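Local coordinates for phosphonate monoester hydrolase (Ruegeria pomeroyi, PDB 4UPK), which belongs to the sulfatase family of the alkaline phosphatase clan, hydrolases whose core is a mixed beta sheet flanked by helices, at residues A[285-288]-A[289-293]; A[387-390]-A[391-395]; A[461-465]-A[466-470]; A[517-520]-A[521-525]. One frame throughout, in Å; residues are numbered along the deposited sequence.

Interaction 1: A[285-288]-A[289-293]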
ATOM      1  N   ARG A 285      43.471   7.168  -8.614  1.00 20.55           N
ATOM      2  CA  ARG A 285      43.540   5.893  -9.333  1.00 20.94           C
ATOM      3  C   ARG A 285      42.174   5.393  -9.824  1.00 25.29           C
ATOM      4  O   ARG A 285      42.146   4.484 -10.645  1.00 23.85           O
ATOM      5  CB  ARG A 285      44.234   4.827  -8.456  1.00 21.64           C
ATOM      6  CG  ARG A 285      45.773   4.799  -8.557  1.00 33.06           C
ATOM      7  CD  ARG A 285      46.474   4.300  -7.287  1.00 43.66           C
ATOM      8  NE  ARG A 285      45.736   3.227  -6.612  1.00 50.15           N
ATOM      9  CZ  ARG A 285      45.675   3.053  -5.294  1.00 57.29           C
ATOM     10  NH1 ARG A 285      46.352   3.855  -4.475  1.00 20.49           N
ATOM     11  NH2 ARG A 285      44.951   2.061  -4.784  1.00 50.72           N
ATOM     12  N   TYR A 286      41.057   6.000  -9.335  1.00 23.23           N
ATOM     13  CA  TYR A 286      39.652   5.662  -9.640  1.00 23.33           C
ATOM     14  C   TYR A 286      39.297   5.935 -11.104  1.00 28.16           C
ATOM     15  O   TYR A 286      38.681   5.072 -11.740  1.00 27.80           O
ATOM     16  CB  TYR A 286      38.716   6.424  -8.676  1.00 24.93           C
ATOM     17  CG  TYR A 286      37.250   6.032  -8.725  1.00 28.15           C
ATOM     18  CD1 TYR A 286      36.762   4.984  -7.954  1.00 30.30           C
ATOM     19  CD2 TYR A 286      36.338   6.755  -9.487  1.00 29.08           C
ATOM     20  CE1 TYR A 286      35.415   4.631  -7.986  1.00 31.45           C
ATOM     21  CE2 TYR A 286      34.993   6.397  -9.539  1.00 29.79           C
ATOM     22  CZ  TYR A 286      34.534   5.344  -8.778  1.00 38.56           C
ATOM     23  OH  TYR A 286      33.201   5.019  -8.809  1.00 45.57           O
ATOM     24  N   SER A 287      39.664   7.138 -11.622  1.00 25.29           N
ATOM     25  CA  SER A 287      39.445   7.589 -13.011  1.00 24.96           C
ATOM     26  C   SER A 287      40.760   8.037 -13.629  1.00 26.28           C
ATOM     27  O   SER A 287      41.712   8.353 -12.912  1.00 25.17           O
ATOM     28  CB  SER A 287      38.436   8.734 -13.071  1.00 31.02           C
ATOM     29  OG  SER A 287      37.123   8.308 -12.744  1.00 47.07           O
ATOM     30  N   SER A 288      40.814   8.060 -14.968  1.00 22.47           N
ATOM     31  CA  SER A 288      42.013   8.450 -15.721  1.00 21.81           C
ATOM     32  C   SER A 288      41.607   8.905 -17.125  1.00 21.66           C
ATOM     33  O   SER A 288      40.479   8.620 -17.542  1.00 20.40           O
ATOM     34  CB  SER A 288      43.009   7.277 -15.807  1.00 25.41           C
ATOM     35  OG  SER A 288      42.523   6.185 -16.570  1.00 29.33           O
ATOM     36  N   PRO A 289      42.500   9.588 -17.887  1.00 16.12           N
ATOM     37  CA  PRO A 289      42.150   9.946 -19.272  1.00 15.50           C
ATOM     38  C   PRO A 289      41.694   8.729 -20.098  1.00 20.90           C
ATOM     39  O   PRO A 289      40.701   8.834 -20.825  1.00 20.40           O
ATOM     40  CB  PRO A 289      43.445  10.562 -19.805  1.00 17.52           C
ATOM     41  CG  PRO A 289      44.161  11.048 -18.608  1.00 21.69           C
ATOM     42  CD  PRO A 289      43.863  10.042 -17.551  1.00 16.97           C
ATOM     43  N   ALA A 290      42.368   7.547 -19.910  1.00 19.43           N
ATOM     44  CA  ALA A 290      42.068   6.255 -20.564  1.00 19.33           C
ATOM     45  C   ALA A 290      40.644   5.749 -20.284  1.00 23.71           C
ATOM     46  O   ALA A 290      40.073   5.057 -21.136  1.00 26.71           O
ATOM     47  CB  ALA A 290      43.079   5.196 -20.155  1.00 20.03           C
ATOM     48  N   SER A 291      40.064   6.087 -19.113  1.00 15.77           N
ATOM     49  CA  SER A 291      38.697   5.670 -18.776  1.00 15.10           C
ATOM     50  C   SER A 291      37.639   6.705 -19.206  1.00 20.23           C
ATOM     51  O   SER A 291      36.450   6.415 -19.147  1.00 21.07           O
ATOM     52  CB  SER A 291      38.578   5.330 -17.286  1.00 17.27           C
ATOM     53  OG  SER A 291      38.663   6.485 -16.464  1.00 23.31           O
ATOM     54  N   PHE A 292      38.072   7.897 -19.641  1.00 17.06           N
ATOM     55  CA  PHE A 292      37.218   9.020 -20.057  1.00 15.35           C
ATOM     56  C   PHE A 292      36.951   9.117 -21.572  1.00 17.72           C
ATOM     57  O   PHE A 292      36.296  10.065 -22.019  1.00 13.02           O
ATOM     58  CB  PHE A 292      37.814  10.341 -19.534  1.00 15.98           C
ATOM     59  CG  PHE A 292      37.153  10.889 -18.302  1.00 15.43           C
ATOM     60  CD1 PHE A 292      37.018  10.111 -17.160  1.00 17.09           C
ATOM     61  CD2 PHE A 292      36.676  12.196 -18.274  1.00 16.60           C
ATOM     62  CE1 PHE A 292      36.382  10.614 -16.027  1.00 17.69           C
ATOM     63  CE2 PHE A 292      36.052  12.702 -17.134  1.00 17.90           C
ATOM     64  CZ  PHE A 292      35.900  11.905 -16.026  1.00 15.59           C
ATOM     65  N   VAL A 293      37.452   8.136 -22.350  1.00 16.05           N
ATOM     66  CA  VAL A 293      37.312   8.055 -23.811  1.00 15.91           C
ATOM     67  C   VAL A 293      37.197   6.564 -24.224  1.00 21.79           C
ATOM     68  O   VAL A 293      37.595   5.707 -23.455  1.00 22.45           O
ATOM     69  CB  VAL A 293      38.494   8.754 -24.583  1.00 18.41           C
ATOM     70  CG1 VAL A 293      38.484  10.269 -24.424  1.00 16.94           C
ATOM     71  CG2 VAL A 293      39.852   8.171 -24.211  1.00 18.61           C
TER

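Interaction 2: A[387-390]-A[391-395]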
ATOM      1  N   ALA A 387      26.044  34.154  -1.259  1.00 20.08           N
ATOM      2  CA  ALA A 387      25.711  33.313  -0.101  1.00 19.94           C
ATOM      3  C   ALA A 387      25.835  31.821  -0.450  1.00 21.64           C
ATOM      4  O   ALA A 387      25.575  31.471  -1.599  1.00 21.54           O
ATOM      5  CB  ALA A 387      24.293  33.612   0.364  1.00 21.17           C
ATOM      6  N   PRO A 388      26.219  30.922   0.495  1.00 17.38           N
ATOM      7  CA  PRO A 388      26.291  29.484   0.149  1.00 16.18           C
ATOM      8  C   PRO A 388      24.906  28.899  -0.124  1.00 21.07           C
ATOM      9  O   PRO A 388      23.991  28.995   0.699  1.00 20.58           O
ATOM     10  CB  PRO A 388      26.932  28.832   1.395  1.00 16.63           C
ATOM     11  CG  PRO A 388      27.450  29.951   2.210  1.00 21.26           C
ATOM     12  CD  PRO A 388      26.576  31.134   1.911  1.00 17.58           C
ATOM     13  N   THR A 389      24.753  28.322  -1.306  1.00 18.67           N
ATOM     14  CA  THR A 389      23.514  27.667  -1.725  1.00 17.73           C
ATOM     15  C   THR A 389      23.833  26.210  -1.994  1.00 18.34           C
ATOM     16  O   THR A 389      24.985  25.864  -2.268  1.00 15.00           O
ATOM     17  CB  THR A 389      22.772  28.430  -2.858  1.00 24.53           C
ATOM     18  OG1 THR A 389      23.587  28.493  -4.020  1.00 22.83           O
ATOM     19  CG2 THR A 389      22.335  29.849  -2.446  1.00 18.85           C
ATOM     20  N   GLU A 390      22.818  25.346  -1.843  1.00 15.18           N
ATOM     21  CA  GLU A 390      22.955  23.907  -1.992  1.00 13.18           C
ATOM     22  C   GLU A 390      21.978  23.365  -3.009  1.00 15.34           C
ATOM     23  O   GLU A 390      20.930  23.960  -3.233  1.00 12.27           O
ATOM     24  CB  GLU A 390      22.770  23.231  -0.626  1.00 14.01           C
ATOM     25  CG  GLU A 390      23.938  23.477   0.314  1.00 14.70           C
ATOM     26  CD  GLU A 390      23.813  22.898   1.697  1.00 13.31           C
ATOM     27  OE1 GLU A 390      22.726  22.373   2.008  1.00 11.48           O
ATOM     28  OE2 GLU A 390      24.791  22.972   2.475  1.00  5.87           O
ATOM     29  N   SER A 391      22.326  22.217  -3.619  1.00 12.87           N
ATOM     30  CA  SER A 391      21.525  21.559  -4.660  1.00 11.69           C
ATOM     31  C   SER A 391      20.106  21.201  -4.189  1.00 16.81           C
ATOM     32  O   SER A 391      19.178  21.138  -4.997  1.00 16.43           O
ATOM     33  CB  SER A 391      22.264  20.330  -5.187  1.00 11.27           C
ATOM     34  OG  SER A 391      22.501  19.401  -4.144  1.00 14.73           O
ATOM     35  N   ILE A 392      19.947  20.986  -2.866  1.00 14.14           N
ATOM     36  CA  ILE A 392      18.689  20.650  -2.196  1.00 13.44           C
ATOM     37  C   ILE A 392      17.720  21.836  -2.100  1.00 16.87           C
ATOM     38  O   ILE A 392      16.557  21.640  -1.778  1.00 14.19           O
ATOM     39  CB  ILE A 392      18.971  20.001  -0.816  1.00 16.22           C
ATOM     40  CG1 ILE A 392      19.775  20.953   0.111  1.00 15.48           C
ATOM     41  CG2 ILE A 392      19.649  18.644  -1.000  1.00 16.21           C
ATOM     42  CD1 ILE A 392      19.725  20.600   1.574  1.00  8.39           C
ATOM     43  N   ASP A 393      18.203  23.062  -2.407  1.00 15.48           N
ATOM     44  CA  ASP A 393      17.418  24.300  -2.397  1.00 15.15           C
ATOM     45  C   ASP A 393      16.567  24.488  -3.661  1.00 17.33           C
ATOM     46  O   ASP A 393      15.731  25.386  -3.705  1.00 14.05           O
ATOM     47  CB  ASP A 393      18.352  25.515  -2.234  1.00 15.80           C
ATOM     48  CG  ASP A 393      19.154  25.572  -0.952  1.00 18.78           C
ATOM     49  OD1 ASP A 393      18.792  24.846   0.022  1.00 17.69           O
ATOM     50  OD2 ASP A 393      20.136  26.339  -0.909  1.00 24.80           O
ATOM     51  N   LEU A 394      16.770  23.648  -4.684  1.00 16.02           N
ATOM     52  CA  LEU A 394      16.053  23.790  -5.952  1.00 16.21           C
ATOM     53  C   LEU A 394      14.588  23.347  -5.891  1.00 19.64           C
ATOM     54  O   LEU A 394      13.706  24.131  -6.246  1.00 18.80           O
ATOM     55  CB  LEU A 394      16.845  23.130  -7.087  1.00 16.17           C
ATOM     56  CG  LEU A 394      17.898  23.986  -7.814  1.00 20.19           C
ATOM     57  CD1 LEU A 394      18.947  24.549  -6.880  1.00 21.23           C
ATOM     58  CD2 LEU A 394      18.609  23.162  -8.851  1.00 20.76           C
ATOM     59  N   MET A 395      14.322  22.120  -5.396  1.00 17.35           N
ATOM     60  CA  MET A 395      12.964  21.589  -5.226  1.00 17.54           C
ATOM     61  C   MET A 395      12.078  22.576  -4.408  1.00 22.52           C
ATOM     62  O   MET A 395      11.020  22.944  -4.916  1.00 22.69           O
ATOM     63  CB  MET A 395      12.963  20.146  -4.628  1.00 18.96           C
ATOM     64  CG  MET A 395      11.688  19.800  -3.869  1.00 22.28           C
ATOM     65  SD  MET A 395      11.541  18.051  -3.565  1.00 28.34           S
ATOM     66  CE  MET A 395       9.857  17.932  -3.008  1.00 25.77           C
TER

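Interaction 3: A[461-465]-A[466-470]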
ATOM      1  N   ILE A 461      31.841  16.793   4.023  1.00 12.43           N
ATOM      2  CA  ILE A 461      32.582  18.035   3.721  1.00 12.37           C
ATOM      3  C   ILE A 461      31.797  19.251   4.265  1.00 19.72           C
ATOM      4  O   ILE A 461      30.600  19.363   4.009  1.00 21.33           O
ATOM      5  CB  ILE A 461      32.867  18.182   2.187  1.00 14.14           C
ATOM      6  CG1 ILE A 461      33.572  16.923   1.577  1.00 13.16           C
ATOM      7  CG2 ILE A 461      33.636  19.482   1.863  1.00 13.76           C
ATOM      8  CD1 ILE A 461      33.172  16.571   0.178  1.00 10.66           C
ATOM      9  N   LEU A 462      32.467  20.152   5.001  1.00 16.00           N
ATOM     10  CA  LEU A 462      31.862  21.389   5.495  1.00 15.75           C
ATOM     11  C   LEU A 462      32.675  22.578   4.967  1.00 18.80           C
ATOM     12  O   LEU A 462      33.853  22.689   5.276  1.00 18.98           O
ATOM     13  CB  LEU A 462      31.727  21.422   7.045  1.00 15.01           C
ATOM     14  CG  LEU A 462      30.906  22.595   7.608  1.00 17.86           C
ATOM     15  CD1 LEU A 462      29.972  22.134   8.698  1.00 18.02           C
ATOM     16  CD2 LEU A 462      31.806  23.722   8.118  1.00 17.55           C
ATOM     17  N   ARG A 463      32.049  23.445   4.169  1.00 16.32           N
ATOM     18  CA  ARG A 463      32.707  24.610   3.578  1.00 16.30           C
ATOM     19  C   ARG A 463      32.326  25.848   4.334  1.00 23.84           C
ATOM     20  O   ARG A 463      31.220  26.353   4.194  1.00 24.41           O
ATOM     21  CB  ARG A 463      32.398  24.767   2.081  1.00 12.81           C
ATOM     22  CG  ARG A 463      32.831  23.571   1.245  1.00  9.43           C
ATOM     23  CD  ARG A 463      32.347  23.676  -0.167  1.00 14.53           C
ATOM     24  NE  ARG A 463      32.426  22.378  -0.833  1.00 22.18           N
ATOM     25  CZ  ARG A 463      31.433  21.497  -0.880  1.00 30.70           C
ATOM     26  NH1 ARG A 463      30.254  21.784  -0.337  1.00  6.71           N
ATOM     27  NH2 ARG A 463      31.608  20.325  -1.480  1.00 22.54           N
ATOM     28  N   ASP A 464      33.246  26.313   5.161  1.00 21.17           N
ATOM     29  CA  ASP A 464      33.142  27.512   5.968  1.00 21.15           C
ATOM     30  C   ASP A 464      33.762  28.650   5.122  1.00 23.76           C
ATOM     31  O   ASP A 464      34.415  28.372   4.108  1.00 22.12           O
ATOM     32  CB  ASP A 464      33.904  27.218   7.286  1.00 22.85           C
ATOM     33  CG  ASP A 464      34.263  28.368   8.182  1.00 27.17           C
ATOM     34  OD1 ASP A 464      33.354  28.930   8.811  1.00 34.89           O
ATOM     35  OD2 ASP A 464      35.462  28.647   8.323  1.00 25.08           O
ATOM     36  N   ALA A 465      33.531  29.914   5.504  1.00 21.44           N
ATOM     37  CA  ALA A 465      34.068  31.094   4.798  1.00 21.92           C
ATOM     38  C   ALA A 465      35.614  31.050   4.617  1.00 26.90           C
ATOM     39  O   ALA A 465      36.137  31.491   3.585  1.00 27.32           O
ATOM     40  CB  ALA A 465      33.665  32.364   5.535  1.00 22.69           C
ATOM     41  N   ARG A 466      36.322  30.496   5.629  1.00 22.41           N
ATOM     42  CA  ARG A 466      37.770  30.353   5.659  1.00 21.48           C
ATOM     43  C   ARG A 466      38.247  28.892   5.439  1.00 21.67           C
ATOM     44  O   ARG A 466      39.187  28.659   4.687  1.00 19.38           O
ATOM     45  CB  ARG A 466      38.327  30.899   6.990  1.00 18.39           C
ATOM     46  CG  ARG A 466      39.846  30.797   7.064  1.00 20.49           C
ATOM     47  CD  ARG A 466      40.422  31.401   8.299  1.00 20.88           C
ATOM     48  NE  ARG A 466      41.838  31.070   8.390  1.00 26.00           N
ATOM     49  CZ  ARG A 466      42.537  31.073   9.514  1.00 24.39           C
ATOM     50  NH1 ARG A 466      41.961  31.389  10.662  1.00 14.51           N
ATOM     51  NH2 ARG A 466      43.813  30.735   9.503  1.00  9.77           N
ATOM     52  N   PHE A 467      37.636  27.933   6.130  1.00 17.68           N
ATOM     53  CA  PHE A 467      38.081  26.552   6.038  1.00 16.52           C
ATOM     54  C   PHE A 467      37.157  25.594   5.331  1.00 23.59           C
ATOM     55  O   PHE A 467      35.959  25.848   5.176  1.00 24.61           O
ATOM     56  CB  PHE A 467      38.362  26.001   7.442  1.00 17.35           C
ATOM     57  CG  PHE A 467      39.456  26.662   8.251  1.00 18.23           C
ATOM     58  CD1 PHE A 467      40.779  26.264   8.116  1.00 20.63           C
ATOM     59  CD2 PHE A 467      39.151  27.615   9.215  1.00 19.46           C
ATOM     60  CE1 PHE A 467      41.789  26.838   8.903  1.00 20.35           C
ATOM     61  CE2 PHE A 467      40.161  28.184  10.002  1.00 21.80           C
ATOM     62  CZ  PHE A 467      41.478  27.808   9.819  1.00 19.10           C
ATOM     63  N   THR A 468      37.737  24.453   4.919  1.00 20.76           N
ATOM     64  CA  THR A 468      37.033  23.290   4.388  1.00 19.37           C
ATOM     65  C   THR A 468      37.517  22.123   5.228  1.00 19.58           C
ATOM     66  O   THR A 468      38.720  21.898   5.350  1.00 18.76           O
ATOM     67  CB  THR A 468      37.213  23.084   2.877  1.00 22.61           C
ATOM     68  OG1 THR A 468      36.650  24.194   2.192  1.00 19.96           O
ATOM     69  CG2 THR A 468      36.540  21.793   2.378  1.00 15.93           C
ATOM     70  N   LEU A 469      36.578  21.439   5.851  1.00 14.84           N
ATOM     71  CA  LEU A 469      36.827  20.284   6.690  1.00 13.69           C
ATOM     72  C   LEU A 469      36.269  19.026   5.993  1.00 16.49           C
ATOM     73  O   LEU A 469      35.155  19.054   5.466  1.00 14.86           O
ATOM     74  CB  LEU A 469      36.160  20.482   8.079  1.00 12.89           C
ATOM     75  CG  LEU A 469      36.074  19.238   8.988  1.00 16.45           C
ATOM     76  CD1 LEU A 469      37.397  18.946   9.688  1.00 15.76           C
ATOM     77  CD2 LEU A 469      35.001  19.393   9.967  1.00 19.12           C
ATOM     78  N   VAL A 470      37.061  17.933   6.001  1.00 13.03           N
ATOM     79  CA  VAL A 470      36.672  16.628   5.482  1.00 12.00           C
ATOM     80  C   VAL A 470      36.760  15.642   6.658  1.00 18.53           C
ATOM     81  O   VAL A 470      37.797  15.554   7.309  1.00 17.38           O
ATOM     82  CB  VAL A 470      37.501  16.159   4.256  1.00 14.88           C
ATOM     83  CG1 VAL A 470      37.096  14.752   3.813  1.00 14.37           C
ATOM     84  CG2 VAL A 470      37.395  17.151   3.082  1.00 14.46           C
TER

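Interaction 4: A[517-520]-A[521-525]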
ATOM      1  N   MET A 517      18.392  15.653  10.734  1.00 13.05           N
ATOM      2  CA  MET A 517      18.016  14.241  10.746  1.00 12.25           C
ATOM      3  C   MET A 517      16.686  14.138   9.996  1.00 17.39           C
ATOM      4  O   MET A 517      16.096  15.180   9.705  1.00 17.82           O
ATOM      5  CB  MET A 517      17.886  13.698  12.168  1.00 13.70           C
ATOM      6  CG  MET A 517      19.202  13.312  12.774  1.00 15.73           C
ATOM      7  SD  MET A 517      18.958  12.576  14.399  1.00 20.01           S
ATOM      8  CE  MET A 517      18.928  14.005  15.386  1.00 16.34           C
ATOM      9  N   ASP A 518      16.229  12.912   9.656  1.00 13.93           N
ATOM     10  CA  ASP A 518      14.991  12.705   8.889  1.00 14.27           C
ATOM     11  C   ASP A 518      13.748  13.405   9.473  1.00 20.32           C
ATOM     12  O   ASP A 518      13.266  13.012  10.535  1.00 20.77           O
ATOM     13  CB  ASP A 518      14.738  11.204   8.641  1.00 16.05           C
ATOM     14  CG  ASP A 518      13.828  10.901   7.459  1.00 27.94           C
ATOM     15  OD1 ASP A 518      12.940  11.729   7.157  1.00 29.06           O
ATOM     16  OD2 ASP A 518      13.984   9.830   6.854  1.00 36.56           O
ATOM     17  N   HIS A 519      13.234  14.438   8.766  1.00 19.09           N
ATOM     18  CA  HIS A 519      12.061  15.233   9.198  1.00 19.66           C
ATOM     19  C   HIS A 519      10.693  14.787   8.620  1.00 23.37           C
ATOM     20  O   HIS A 519       9.707  15.518   8.790  1.00 22.83           O
ATOM     21  CB  HIS A 519      12.286  16.730   8.897  1.00 19.74           C
ATOM     22  CG  HIS A 519      13.103  17.451   9.913  1.00 22.14           C
ATOM     23  ND1 HIS A 519      14.451  17.188  10.075  1.00 22.70           N
ATOM     24  CD2 HIS A 519      12.752  18.453  10.748  1.00 24.09           C
ATOM     25  CE1 HIS A 519      14.872  18.032  10.997  1.00 22.09           C
ATOM     26  NE2 HIS A 519      13.877  18.786  11.458  1.00 23.20           N
ATOM     27  N   THR A 520      10.623  13.595   7.975  1.00 20.30           N
ATOM     28  CA  THR A 520       9.382  13.050   7.401  1.00 20.84           C
ATOM     29  C   THR A 520       8.194  13.108   8.391  1.00 26.41           C
ATOM     30  O   THR A 520       7.138  13.624   8.022  1.00 28.42           O
ATOM     31  CB  THR A 520       9.612  11.656   6.780  1.00 24.85           C
ATOM     32  OG1 THR A 520      10.678  11.756   5.843  1.00 25.00           O
ATOM     33  CG2 THR A 520       8.373  11.108   6.055  1.00 22.09           C
ATOM     34  N   LEU A 521       8.385  12.615   9.638  1.00 21.23           N
ATOM     35  CA  LEU A 521       7.358  12.587  10.682  1.00 21.71           C
ATOM     36  C   LEU A 521       7.801  13.174  12.034  1.00 26.20           C
ATOM     37  O   LEU A 521       6.972  13.263  12.943  1.00 26.14           O
ATOM     38  CB  LEU A 521       6.832  11.147  10.894  1.00 22.35           C
ATOM     39  CG  LEU A 521       6.188  10.419   9.700  1.00 26.89           C
ATOM     40  CD1 LEU A 521       6.204   8.912   9.921  1.00 27.41           C
ATOM     41  CD2 LEU A 521       4.781  10.906   9.465  1.00 28.84           C
ATOM     42  N   SER A 522       9.085  13.597  12.176  1.00 22.72           N
ATOM     43  CA  SER A 522       9.611  14.140  13.446  1.00 21.40           C
ATOM     44  C   SER A 522       8.977  15.446  13.955  1.00 27.20           C
ATOM     45  O   SER A 522       9.159  15.789  15.124  1.00 27.94           O
ATOM     46  CB  SER A 522      11.131  14.217  13.444  1.00 20.81           C
ATOM     47  OG  SER A 522      11.620  15.243  12.595  1.00 29.27           O
ATOM     48  N   LEU A 523       8.253  16.174  13.088  1.00 24.24           N
ATOM     49  CA  LEU A 523       7.552  17.410  13.446  1.00 23.86           C
ATOM     50  C   LEU A 523       6.048  17.208  13.548  1.00 29.05           C
ATOM     51  O   LEU A 523       5.313  18.158  13.826  1.00 30.57           O
ATOM     52  CB  LEU A 523       7.913  18.584  12.516  1.00 23.10           C
ATOM     53  CG  LEU A 523       9.361  19.067  12.582  1.00 26.12           C
ATOM     54  CD1 LEU A 523       9.603  20.137  11.568  1.00 24.56           C
ATOM     55  CD2 LEU A 523       9.741  19.549  13.991  1.00 28.11           C
ATOM     56  N   CYS A 524       5.597  15.962  13.351  1.00 26.95           N
ATOM     57  CA  CYS A 524       4.197  15.569  13.521  1.00 28.54           C
ATOM     58  C   CYS A 524       4.038  15.146  14.993  1.00 31.36           C
ATOM     59  O   CYS A 524       5.005  14.682  15.607  1.00 30.29           O
ATOM     60  CB  CYS A 524       3.811  14.446  12.555  1.00 29.49           C
ATOM     61  SG  CYS A 524       2.061  13.966  12.628  1.00 34.69           S
ATOM     62  N   SER A 525       2.847  15.356  15.570  1.00 28.54           N
ATOM     63  CA  SER A 525       2.570  15.023  16.976  1.00 28.18           C
ATOM     64  C   SER A 525       1.225  14.344  17.129  1.00 31.06           C
ATOM     65  O   SER A 525       0.231  14.826  16.585  1.00 28.94           O
ATOM     66  CB  SER A 525       2.603  16.274  17.859  1.00 31.87           C
ATOM     67  OG  SER A 525       3.814  16.995  17.698  1.00 36.45           O
TER
HETATM   68  O   HOH W   1      10.781  11.635  10.532  1.00 11.20           O
HETATM   69  O   HOH W   2       7.488  16.035   9.989  1.00 15.27           O

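Interaction 1: A[285-288]-A[289-293]
Phe292 folds back over the turn that starts at Ser288, and its side chain can be followed atom by atom. CB lies 3.7 Å from Ser288 O. CG is a little farther off, and CD1 returns to 3.8 Å from that same Ser288 O, which meets the ring obliquely. One atom on, CE1 reaches Ser287, 4.1 Å from its CB and about as far from its OG. The same oxygen, Ser288 O, takes two bonds from Ser291. The backbone N of Ser291 comes from above the carbonyl plane at 3.0 Å, while Ser291 OG, also 3.0 Å from Ser288 O, lies in that plane on a lone pair. Ser291 OG gets there because chi1 of 70° sets it between its own N and carbonyl carbon. Phe292 N adds a weak bond to Ser288 O and a better one, 3.0 Å, to Pro289 O. These bonds close a short 3-10 turn that begins at Pro289. The turn follows helix 280-286 and leads toward the long helix 303-333, where Leu309 touches both Pro289 and Phe292, while Trp358 from a loop meets the Phe292 ring edge-to-face.

Interaction 2: A[387-390]-A[391-395]
Asp393 turns its carboxylate back onto Glu390, and the two residues hold each other by a reciprocal pair of bonds. Glu390 N points almost straight at Asp393 OD2 (3.0 Å, 172° at the hydrogen), meeting it from above the carboxylate plane. In return Asp393 N donates to Glu390 O, also at 3.0 Å. With chi1 at -62°, CG of Asp393 sits beside its own N, which brings OD2 and the backbone N to the same neighbour. Asp393 OD1 goes the other way, to a salt bridge with Arg428 and to Arg413 N. The Glu390 and Ile392 side chains, also closely packed, run side by side, Ile392 CD1 3.5 Å from Glu390 OE1, whose polar partner is Tyr94 OH; OE2 takes Phe432 N. This is the corner where strand 388-390, parallel to strand 70-76 in the large mixed sheet of the sulfatase fold, passes through a 3-10 turn into helix 394-402. Packing is looser at Leu394, whose CD1 comes no nearer than 4.2 Å to Glu390 O, its side chain resting instead on Val343 and Thr345 of strand 340-346. All six touching residues are buried; only at Ala387, where the segment begins, is the chain partly exposed.

Interaction 3: A[461-465]-A[466-470]
Leu462 and Leu469 face each other as an antiparallel hydrogen-bonded pair, and both their backbone N-H and C=O groups are used. Leu462 N reaches Leu469 O at 2.9 Å, with the donor in the carbonyl plane; Leu469 N returns to Leu462 O at 3.1 Å. Each oxygen also receives a CA-H contact, from Ile461 CA and Thr468 CA respectively. Toward the turn, Asp464 N donates to Phe467 O at 2.8 Å, nearly along the C=O axis.

Two N-H groups at the turn are served by a side chain. Asp464 CG lies opposite its own N (chi1 165°), which carries OD2 under the two-residue bend. There Phe467 N donates to Asp464 OD2 at 3.2 Å, almost straight (169°) and on the anti side of the carboxylate, while Arg466 N adds a weak bond at 3.4 Å. The same OD2 sits at the edge of the Phe467 ring. Arg466 sends its own charge to Asp482, with the guanidinium lying over Phe467 CZ.

Ile461, Arg463, Thr468 and Val470 share the face opposite Leu462 and Leu469. Ile461 CG2 meets Thr468 CG2 at 3.7 Å and lies over the rim of one face of the Arg463 guanidinium. Asp365 makes a salt bridge with Arg463, Ser431 and Ser433 bind its NH1, and His483 bonds Thr468 OG1. Leu469 packs on Leu502 of helix 499-515, and Phe467 also touches that helix, at Leu505. This is the central hairpin of a four-stranded antiparallel meander, the kind of small sheet with a helix across it found in the C-terminal part of sulfatases.

Interaction 4: A[517-520]-A[521-525]
Ser522 OG lies over one face of the His519 ring where two turns succeed each other: an Asx turn begun by Asp518 and a type I beta turn from Leu521 to Cys524. Among the direct hydrogen bonds, Asp518 OD1 holds two donors from one residue. Thr520 OG1 gives its proton to the syn lone pair at 2.6 Å, and Thr520 N meets OD1 almost head-on at 3.1 Å. Chi1 of -54° keeps OG1 beside the Thr520 N, so that both reach a single oxygen. The beta turn is closed by Cys524 N on Leu521 O, and Ser522 OG makes a weak bond to Asp518 O. The rotation of the His519 ring is fixed at both nitrogens, NE2 by Ser455 OG of a second subunit and ND1 by a bond of 2.6 Å to Met517 O.

Two waters bridge the turns. One donates to Asp518 O and accepts from Leu521 N at 2.7 Å; the other donates to His519 O at 2.6 Å and accepts from Leu523 N.

Charge enters from the second subunit, whose Arg108 forms a salt bridge with Asp518 OD2, while its Arg99 bonds Asp518 O and its Arg102 bonds Ser522 O. The loop is therefore part of a subunit interface.

Apolar contact centres on the imidazole: Leu523 CD1 stands at its edge, in plane, 3.7 Å from His519 CD2.

Interaction 2 is the deepest of the four, about 12 Å from the chain's centre to its own and wholly buried where it touches; interaction 3 is buried too but farther out, and interactions 1 and 4 are only partly buried. No element is shared between contacts, yet strand 431-436 links two of them: it bonds Glu390 in interaction 2 and Arg463 in interaction 3, whose centres are about 17 Å apart. In interactions 2, 3 and 4 an aspartate accepts backbone N-H groups at a bend, whereas in interaction 1 a carbonyl collects the donors. Interaction 4 uses bridging waters and is the one touched by another subunit, as suits its interface position.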